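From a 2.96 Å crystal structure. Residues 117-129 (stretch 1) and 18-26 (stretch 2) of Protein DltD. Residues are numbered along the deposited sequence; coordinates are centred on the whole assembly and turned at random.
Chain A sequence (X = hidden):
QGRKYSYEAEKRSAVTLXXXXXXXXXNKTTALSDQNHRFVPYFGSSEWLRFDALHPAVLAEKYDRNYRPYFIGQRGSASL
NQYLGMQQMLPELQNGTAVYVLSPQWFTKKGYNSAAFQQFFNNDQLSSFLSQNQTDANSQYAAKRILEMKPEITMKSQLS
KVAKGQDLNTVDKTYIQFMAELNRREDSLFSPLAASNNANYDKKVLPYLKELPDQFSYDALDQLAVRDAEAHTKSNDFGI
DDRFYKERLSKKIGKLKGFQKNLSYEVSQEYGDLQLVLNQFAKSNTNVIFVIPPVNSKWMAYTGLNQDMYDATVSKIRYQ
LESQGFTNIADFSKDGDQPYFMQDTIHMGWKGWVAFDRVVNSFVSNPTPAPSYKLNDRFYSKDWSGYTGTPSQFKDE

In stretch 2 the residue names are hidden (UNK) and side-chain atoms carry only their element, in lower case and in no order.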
# COMPACT_ATOMS: atom_id res chain seq x y z
N PHE A 117 -6.24 9.55 -8.61
CA PHE A 117 -7.12 8.39 -8.66
C PHE A 117 -7.08 7.74 -10.02
O PHE A 117 -7.03 6.51 -10.13
CB PHE A 117 -8.55 8.79 -8.34
CG PHE A 117 -9.52 7.68 -8.50
CD1 PHE A 117 -9.57 6.66 -7.55
CD2 PHE A 117 -10.36 7.62 -9.58
CE1 PHE A 117 -10.46 5.60 -7.68
CE2 PHE A 117 -11.25 6.57 -9.72
CZ PHE A 117 -11.31 5.56 -8.77
N GLN A 118 -7.11 8.56 -11.09
CA GLN A 118 -7.16 7.98 -12.42
C GLN A 118 -5.90 7.19 -12.75
O GLN A 118 -5.95 6.24 -13.55
CB GLN A 118 -7.39 9.06 -13.48
CG GLN A 118 -7.58 8.51 -14.89
CD GLN A 118 -8.84 7.65 -15.03
OE1 GLN A 118 -9.95 8.07 -14.67
NE2 GLN A 118 -8.67 6.44 -15.53
N GLN A 119 -4.76 7.53 -12.14
CA GLN A 119 -3.53 6.91 -12.60
C GLN A 119 -3.36 5.51 -12.03
O GLN A 119 -2.36 4.86 -12.35
CB GLN A 119 -2.31 7.79 -12.29
CG GLN A 119 -2.04 8.09 -10.85
CD GLN A 119 -0.97 9.17 -10.69
OE1 GLN A 119 -0.13 9.37 -11.58
NE2 GLN A 119 -0.99 9.86 -9.55
N PHE A 120 -4.31 5.02 -11.25
CA PHE A 120 -4.34 3.62 -10.88
C PHE A 120 -5.61 2.92 -11.32
O PHE A 120 -5.58 1.72 -11.64
CB PHE A 120 -4.19 3.47 -9.37
CG PHE A 120 -2.99 4.15 -8.85
CD1 PHE A 120 -1.71 3.57 -9.01
CD2 PHE A 120 -3.10 5.39 -8.22
CE1 PHE A 120 -0.59 4.20 -8.53
CE2 PHE A 120 -1.98 6.05 -7.76
CZ PHE A 120 -0.72 5.45 -7.90
N PHE A 121 -6.72 3.64 -11.38
CA PHE A 121 -7.98 3.05 -11.77
C PHE A 121 -8.01 2.81 -13.28
O PHE A 121 -7.37 3.54 -14.05
CB PHE A 121 -9.08 3.99 -11.30
CG PHE A 121 -10.42 3.61 -11.76
CD1 PHE A 121 -11.14 2.63 -11.09
CD2 PHE A 121 -10.98 4.23 -12.85
CE1 PHE A 121 -12.38 2.27 -11.51
CE2 PHE A 121 -12.23 3.89 -13.28
CZ PHE A 121 -12.94 2.90 -12.61
N ASN A 122 -8.73 1.77 -13.71
CA ASN A 122 -9.00 1.58 -15.14
C ASN A 122 -10.30 0.82 -15.29
O ASN A 122 -10.94 0.43 -14.31
CB ASN A 122 -7.85 0.87 -15.87
CG ASN A 122 -7.68 -0.61 -15.51
OD1 ASN A 122 -8.59 -1.30 -15.01
ND2 ASN A 122 -6.49 -1.12 -15.77
N ASN A 123 -10.70 0.58 -16.53
CA ASN A 123 -12.01 -0.04 -16.71
C ASN A 123 -11.99 -1.54 -16.48
O ASN A 123 -13.06 -2.13 -16.30
CB ASN A 123 -12.56 0.29 -18.09
CG ASN A 123 -13.18 1.67 -18.14
OD1 ASN A 123 -13.19 2.39 -17.12
ND2 ASN A 123 -13.70 2.06 -19.31
N ASP A 124 -10.81 -2.16 -16.45
CA ASP A 124 -10.76 -3.56 -16.06
C ASP A 124 -11.12 -3.71 -14.60
O ASP A 124 -11.93 -4.57 -14.23
CB ASP A 124 -9.38 -4.16 -16.36
CG ASP A 124 -9.29 -5.67 -16.04
OD1 ASP A 124 -10.32 -6.33 -15.75
OD2 ASP A 124 -8.15 -6.21 -16.08
N GLN A 125 -10.56 -2.84 -13.74
CA GLN A 125 -10.92 -2.85 -12.32
C GLN A 125 -12.41 -2.60 -12.11
O GLN A 125 -13.05 -3.25 -11.28
CB GLN A 125 -10.09 -1.81 -11.57
CG GLN A 125 -8.61 -2.15 -11.51
CD GLN A 125 -7.74 -0.96 -11.14
OE1 GLN A 125 -8.24 0.10 -10.74
NE2 GLN A 125 -6.44 -1.12 -11.31
N LEU A 126 -13.00 -1.70 -12.90
CA LEU A 126 -14.42 -1.38 -12.73
C LEU A 126 -15.31 -2.53 -13.18
O LEU A 126 -16.26 -2.90 -12.47
CB LEU A 126 -14.78 -0.12 -13.49
CG LEU A 126 -16.22 0.27 -13.19
CD1 LEU A 126 -16.23 1.38 -12.16
CD2 LEU A 126 -16.96 0.68 -14.47
N SER A 127 -15.06 -3.08 -14.38
CA SER A 127 -15.83 -4.23 -14.83
C SER A 127 -15.66 -5.43 -13.90
O SER A 127 -16.63 -6.14 -13.60
CB SER A 127 -15.41 -4.62 -16.24
OG SER A 127 -14.14 -5.28 -16.20
N SER A 128 -14.45 -5.68 -13.43
CA SER A 128 -14.30 -6.71 -12.40
C SER A 128 -15.21 -6.40 -11.23
O SER A 128 -15.96 -7.26 -10.77
CB SER A 128 -12.84 -6.81 -11.95
OG SER A 128 -12.02 -7.28 -13.00
N PHE A 129 -15.12 -5.17 -10.73
CA PHE A 129 -15.91 -4.74 -9.58
C PHE A 129 -17.42 -4.97 -9.73
O PHE A 129 -18.06 -5.50 -8.82
CB PHE A 129 -15.64 -3.27 -9.27
CG PHE A 129 -16.57 -2.68 -8.24
CD1 PHE A 129 -16.60 -3.18 -6.95
CD2 PHE A 129 -17.41 -1.63 -8.57
CE1 PHE A 129 -17.45 -2.64 -6.01
CE2 PHE A 129 -18.27 -1.09 -7.63
CZ PHE A 129 -18.29 -1.60 -6.35
N UNK A 18 5.76 1.06 -11.43
CA UNK A 18 5.19 2.08 -12.31
C UNK A 18 3.68 1.96 -12.30
O UNK A 18 3.14 0.86 -12.11
o UNK A 18 5.18 0.73 -14.36
c UNK A 18 7.23 1.94 -13.77
c UNK A 18 5.70 1.95 -13.76
N UNK A 19 3.01 3.08 -12.53
CA UNK A 19 1.55 3.07 -12.55
C UNK A 19 1.05 2.00 -13.49
O UNK A 19 0.18 1.19 -13.14
c UNK A 19 1.02 4.42 -12.96
o UNK A 19 1.86 5.22 -10.87
c UNK A 19 1.40 5.50 -11.99
n UNK A 19 1.23 6.76 -12.40
N UNK A 20 1.62 1.95 -14.70
CA UNK A 20 1.12 1.00 -15.68
C UNK A 20 1.26 -0.43 -15.18
O UNK A 20 0.40 -1.27 -15.48
c UNK A 20 1.86 1.21 -17.01
c UNK A 20 1.51 2.55 -17.67
c UNK A 20 0.05 2.66 -18.20
o UNK A 20 -0.59 1.63 -18.58
o UNK A 20 -0.46 3.80 -18.24
N UNK A 21 2.29 -0.71 -14.38
CA UNK A 21 2.46 -2.03 -13.80
C UNK A 21 1.48 -2.28 -12.67
O UNK A 21 1.17 -3.44 -12.36
o UNK A 21 3.93 -4.60 -13.58
c UNK A 21 3.89 -2.22 -13.30
n UNK A 21 4.61 -3.78 -11.60
c UNK A 21 4.15 -3.64 -12.84
N UNK A 22 1.00 -1.22 -12.03
CA UNK A 22 0.07 -1.39 -10.93
C UNK A 22 -1.24 -1.98 -11.43
O UNK A 22 -1.81 -2.87 -10.79
c UNK A 22 -3.51 -0.06 -8.57
c UNK A 22 -0.87 -0.22 -7.85
c UNK A 22 -0.15 -0.05 -10.24
c UNK A 22 -1.82 -0.24 -6.88
c UNK A 22 -3.15 -0.17 -7.24
c UNK A 22 -1.21 -0.10 -9.18
c UNK A 22 -2.55 -0.01 -9.52
N UNK A 23 -1.74 -1.48 -12.55
CA UNK A 23 -3.03 -1.88 -13.08
C UNK A 23 -2.92 -2.94 -14.16
O UNK A 23 -3.90 -3.20 -14.88
c UNK A 23 -2.97 0.31 -14.45
c UNK A 23 -2.99 2.61 -15.51
c UNK A 23 -3.78 -0.66 -13.61
c UNK A 23 -3.70 1.66 -14.56
n UNK A 23 -3.85 3.77 -15.73
N UNK A 24 -1.75 -3.56 -14.31
CA UNK A 24 -1.55 -4.66 -15.24
C UNK A 24 -1.99 -5.94 -14.55
O UNK A 24 -1.29 -6.43 -13.65
o UNK A 24 0.13 -5.91 -16.46
c UNK A 24 -0.10 -4.74 -15.69
N UNK A 25 -3.16 -6.46 -14.93
CA UNK A 25 -3.59 -7.75 -14.40
C UNK A 25 -2.61 -8.86 -14.78
O UNK A 25 -2.26 -9.72 -13.96
c UNK A 25 -5.00 -8.08 -14.89
c UNK A 25 -6.63 -9.94 -15.40
n UNK A 25 -7.79 -9.08 -15.22
c UNK A 25 -8.82 -9.40 -14.47
c UNK A 25 -5.49 -9.47 -14.50
n UNK A 25 -8.84 -10.57 -13.84
n UNK A 25 -9.83 -8.55 -14.34
N UNK A 26 -2.13 -8.86 -16.03
CA UNK A 26 -1.30 -9.97 -16.47
C UNK A 26 -0.05 -10.07 -15.61
O UNK A 26 0.24 -11.14 -15.07
n UNK A 26 0.17 -14.08 -19.12
c UNK A 26 -1.60 -12.19 -18.97
c UNK A 26 -0.42 -11.17 -18.61
c UNK A 26 -1.14 -13.50 -19.69
c UNK A 26 -0.93 -9.82 -17.96

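Position 18 carries three side-chain atoms: one carbon bearing an oxygen and a second carbon. A branched CB with one hydroxyl identifies Thr-18. Its side chain makes no contact with stretch 1; its work is local, OG1 accepting from the backbone N of position 21 at 3.2 Å and so capping the helix that follows.

Position 19 has two carbons, the second holding one oxygen and one nitrogen, a short carboxamide. Its CA-to-CB bond points toward stretch 1; the oxygen lies 3.5 Å from Phe-120 CE1, and the nitrogen is 3.1 Å from Gln-119 OE1, a close polar approach. This is Asn-19, the two atoms being OD1 and ND2.

Position 20 shows three carbons in sequence, the third carrying two oxygens. This carboxylate is Glu-20, exposed and directed away from stretch 1 at its CB.

At position 21 the two-carbon, one-oxygen, one-nitrogen pattern recurs, giving Asn-21. It is buried but out of reach of stretch 1, and its amide is bonded elsewhere in the structure.

Position 22 has one carbon followed by a six-carbon ring with no heteroatom. The ring receives the edge of Phe-120 on its face, with centroids 5.0 Å apart and planes at 67°. The residue is Phe-22, whose CE1 also packs 3.7 Å from Phe-120 CB.

Position 23 extends four carbons in a row to a terminal nitrogen, which sits 3.9 Å from the carbonyl O atoms of Gln-118, Gln-119 and Phe-121; its CB lies 3.5 Å from Gln-125 NE2. Hence Lys-23, the first residue to leave helical phi/psi. From a p chi1 the chain runs fully t, so CD reaches 3.5 Å from Phe-120 O, and the terminal nitrogen is NZ.

Position 24 bears one carbon and one oxygen, Ser-24. It points away from stretch 1 and caps the next helix through a backbone N just past the stretch.

Position 25 has three carbons, a nitrogen, then a carbon with two further nitrogens, a guanidinium. The chain nitrogen lies 3.0 Å from Asp-124 OD2 and one terminal nitrogen 2.7 Å from Asp-124 OD1. This is Arg-25: NE and NH2 donate to those oxygens, both at 160°, forming a two-pronged salt bridge. NH2 also makes a weak bond to Ser-128 OG at 2.9 Å and 122°.

Position 26 is again four carbons ending in nitrogen, Lys-26, exposed and beyond reach.

The contact, burying 537 Å², thus combines aromatic packing with a charged clamp. Asn-122 OD1 caps its own helix by accepting from Gln-125 N at 2.8 Å, and Asp-124, in that helix's first turn, meets the guanidinium near its plane. Lys-23 bridges these regions, with more of its area covered by the other stretch than any other residue of stretch 2.

Stretch 2 18-26: TNENFKSRK
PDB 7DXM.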